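PDB 2DJW: probable transcriptional regulator, AsnC family from Thermus thermophilus, which is a stand-alone RAM-domain protein that lacks a DNA-binding domain of its own and may bind small effector molecules. Local coordinates for the interface of chains A and B. Residues are numbered along the deposited sequence; one frame, centred on the assembly and turned at random. Chains: chain A/B, probable transcriptional regulator, AsnC family.

The interface of chains A and B. Residues chain A 3, 5, 43, 45, 74, 77; chain B 30, 32, 43.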
ATOM      1  N   THR A   3      25.037   4.203  13.228  1.00 41.97           N
ATOM      2  CA  THR A   3      24.408   5.047  12.228  1.00 40.17           C
ATOM      3  C   THR A   3      22.919   4.693  12.018  1.00 38.83           C
ATOM      4  O   THR A   3      22.523   3.523  12.080  1.00 37.08           O
ATOM      5  CB  THR A   3      25.189   5.009  10.911  1.00 40.16           C
ATOM      6  OG1 THR A   3      26.487   5.569  11.137  1.00 42.44           O
ATOM      7  CG2 THR A   3      24.497   5.821   9.822  1.00 38.57           C
ATOM      8  N   PHE A   5      19.370   6.277   9.577  1.00 35.48           N
ATOM      9  CA  PHE A   5      18.861   7.173   8.545  1.00 34.86           C
ATOM     10  C   PHE A   5      17.449   7.467   8.984  1.00 34.52           C
ATOM     11  O   PHE A   5      16.629   6.552   9.034  1.00 34.52           O
ATOM     12  CB  PHE A   5      18.875   6.496   7.153  1.00 34.29           C
ATOM     13  CG  PHE A   5      20.261   6.105   6.689  1.00 35.48           C
ATOM     14  CD1 PHE A   5      21.018   6.972   5.912  1.00 34.77           C
ATOM     15  CD2 PHE A   5      20.833   4.886   7.081  1.00 34.02           C
ATOM     16  CE1 PHE A   5      22.314   6.628   5.518  1.00 36.63           C
ATOM     17  CE2 PHE A   5      22.124   4.542   6.685  1.00 33.90           C
ATOM     18  CZ  PHE A   5      22.866   5.401   5.899  1.00 33.97           C
ATOM     19  N   LEU A  43      20.821  11.992   8.474  1.00 35.39           N
ATOM     20  CA  LEU A  43      21.902  11.071   8.788  1.00 36.59           C
ATOM     21  C   LEU A  43      22.412  11.370  10.204  1.00 37.73           C
ATOM     22  O   LEU A  43      23.054  12.404  10.442  1.00 37.77           O
ATOM     23  CB  LEU A  43      23.033  11.198   7.767  1.00 36.48           C
ATOM     24  CG  LEU A  43      24.298  10.369   7.992  1.00 37.48           C
ATOM     25  CD1 LEU A  43      23.980   8.879   7.912  1.00 39.18           C
ATOM     26  CD2 LEU A  43      25.383  10.736   6.973  1.00 36.21           C
ATOM     27  N   ARG A  45      24.318   9.970  13.956  1.00 40.43           N
ATOM     28  CA  ARG A  45      25.383   9.120  14.504  1.00 41.54           C
ATOM     29  C   ARG A  45      25.115   8.965  15.969  1.00 41.92           C
ATOM     30  O   ARG A  45      24.979   9.968  16.673  1.00 42.60           O
ATOM     31  CB  ARG A  45      26.763   9.765  14.320  1.00 41.69           C
ATOM     32  CG  ARG A  45      27.064  10.249  12.908  1.00 41.67           C
ATOM     33  CD  ARG A  45      27.247   9.113  11.933  1.00 42.17           C
ATOM     34  NE  ARG A  45      27.866   9.622  10.717  1.00 43.14           N
ATOM     35  CZ  ARG A  45      28.061   8.920   9.612  1.00 44.31           C
ATOM     36  NH1 ARG A  45      27.672   7.653   9.554  1.00 46.33           N
ATOM     37  NH2 ARG A  45      28.641   9.494   8.562  1.00 43.98           N
ATOM     38  N   ALA A  74      21.311   1.286  11.074  1.00 36.26           N
ATOM     39  CA  ALA A  74      22.405   0.487  10.497  1.00 36.39           C
ATOM     40  C   ALA A  74      23.073  -0.382  11.547  1.00 36.94           C
ATOM     41  O   ALA A  74      23.689   0.128  12.503  1.00 36.90           O
ATOM     42  CB  ALA A  74      23.434   1.394   9.833  1.00 35.18           C
ATOM     43  N   ALA A  77      28.111  -2.179   8.831  1.00 42.74           N
ATOM     44  CA  ALA A  77      28.788  -1.441   7.771  1.00 44.00           C
ATOM     45  C   ALA A  77      29.602  -2.381   6.873  1.00 45.58           C
ATOM     46  O   ALA A  77      30.208  -3.336   7.362  1.00 46.67           O
ATOM     47  CB  ALA A  77      29.686  -0.398   8.372  1.00 43.82           C
TER
ATOM     48  N   GLU B  30      29.430   5.292   2.069  1.00 41.54           N
ATOM     49  CA  GLU B  30      28.996   4.467   3.193  1.00 40.69           C
ATOM     50  C   GLU B  30      27.912   3.539   2.659  1.00 39.59           C
ATOM     51  O   GLU B  30      27.146   3.921   1.787  1.00 39.38           O
ATOM     52  CB  GLU B  30      28.443   5.334   4.333  1.00 40.71           C
ATOM     53  CG  GLU B  30      29.489   6.175   5.077  1.00 41.30           C
ATOM     54  CD  GLU B  30      28.888   7.140   6.098  1.00 41.75           C
ATOM     55  OE1 GLU B  30      27.980   6.729   6.859  1.00 41.21           O
ATOM     56  OE2 GLU B  30      29.346   8.316   6.149  1.00 43.56           O
ATOM     57  N   TYR B  32      25.293   0.221   4.253  1.00 37.72           N
ATOM     58  CA  TYR B  32      24.937  -0.447   5.494  1.00 37.27           C
ATOM     59  C   TYR B  32      23.859  -1.460   5.319  1.00 36.66           C
ATOM     60  O   TYR B  32      22.993  -1.313   4.467  1.00 37.10           O
ATOM     61  CB  TYR B  32      24.426   0.561   6.528  1.00 37.15           C
ATOM     62  CG  TYR B  32      25.420   1.615   6.919  1.00 37.48           C
ATOM     63  CD1 TYR B  32      26.351   1.376   7.923  1.00 36.33           C
ATOM     64  CD2 TYR B  32      25.419   2.858   6.296  1.00 36.82           C
ATOM     65  CE1 TYR B  32      27.262   2.343   8.292  1.00 37.42           C
ATOM     66  CE2 TYR B  32      26.332   3.835   6.650  1.00 37.42           C
ATOM     67  CZ  TYR B  32      27.248   3.569   7.650  1.00 38.14           C
ATOM     68  OH  TYR B  32      28.158   4.528   8.010  1.00 38.45           O
ATOM     69  N   LEU B  43      24.887   5.362   1.100  1.00 34.73           N
ATOM     70  CA  LEU B  43      25.163   6.796   1.048  1.00 35.77           C
ATOM     71  C   LEU B  43      26.163   7.082  -0.081  1.00 37.50           C
ATOM     72  O   LEU B  43      27.337   6.700   0.006  1.00 38.02           O
ATOM     73  CB  LEU B  43      25.696   7.299   2.393  1.00 35.72           C
ATOM     74  CG  LEU B  43      26.036   8.790   2.571  1.00 35.74           C
ATOM     75  CD1 LEU B  43      24.824   9.671   2.328  1.00 36.75           C
ATOM     76  CD2 LEU B  43      26.614   9.088   3.965  1.00 34.34           C
TER
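A:Ala77, the last residue of strand 66-77, forms an antiparallel beta bridge with B:Tyr32 of strand 30-34, which pairs the strands locally and places the tyrosine ring against side chains of the chain A sheet. A:Ala74 CB, 3.5 Å from B:Tyr32 CD1, and A:Thr3 CB lie over one face of that ring; A:Ala77 CB is on the opposite side, 3.7 Å from CE1 of B:Tyr32. Toward the first face, near the CD2 edge, comes A:Phe5, whose CZ is 3.6 Å from B:Tyr32 CD2; this tyrosine carbon lies in the plane of the phenylalanine ring, at its edge, and the two side chains cross at about a right angle. With CG anti to its carbonyl carbon (chi1 -61°), B:Tyr32 directs its phenol oxygen toward the polar cluster beside A:Thr3. There A:Arg45 takes the carboxylate of B:Glu30 end-on in a salt bridge: NH2 donates to OE2 at 2.8 Å, nearly straight (167° at H), and NH1 to OE1 at 2.9 Å. Both oxygens are met on their syn sides and lie close to the guanidinium plane, but the approaches tilt from the carboxylate plane, more so at OE1; the two planes are 23° apart. A:Thr3 OG1, in the guanidinium plane, accepts a further bond from A:Arg45 NH1 at 2.9 Å, which should limit rotation of the guanidinium, as should A:Leu43 CD2 over one of its faces. B:Glu30 OE1 also accepts from B:Tyr32 OH, above the carboxylate plane and on the same face as A:Arg45 NH1. A phenylalanine in place of B:Tyr32 would probably keep much of the apolar contact but leave B:Glu30 OE1 without its phenol donor, and the carboxylate freer to turn. Beyond the ion pair, A:Leu43 CD2 and B:Leu43 CD2 touch at 3.6 Å across the two-fold. The patch joins strands 2-10, 40-46 and 66-77 of one RAM domain to strands 30-34 and 40-46 of the other, between facing sheets, in what is probably the biological dimer contact typical of Lrp/AsnC-family RAM domains.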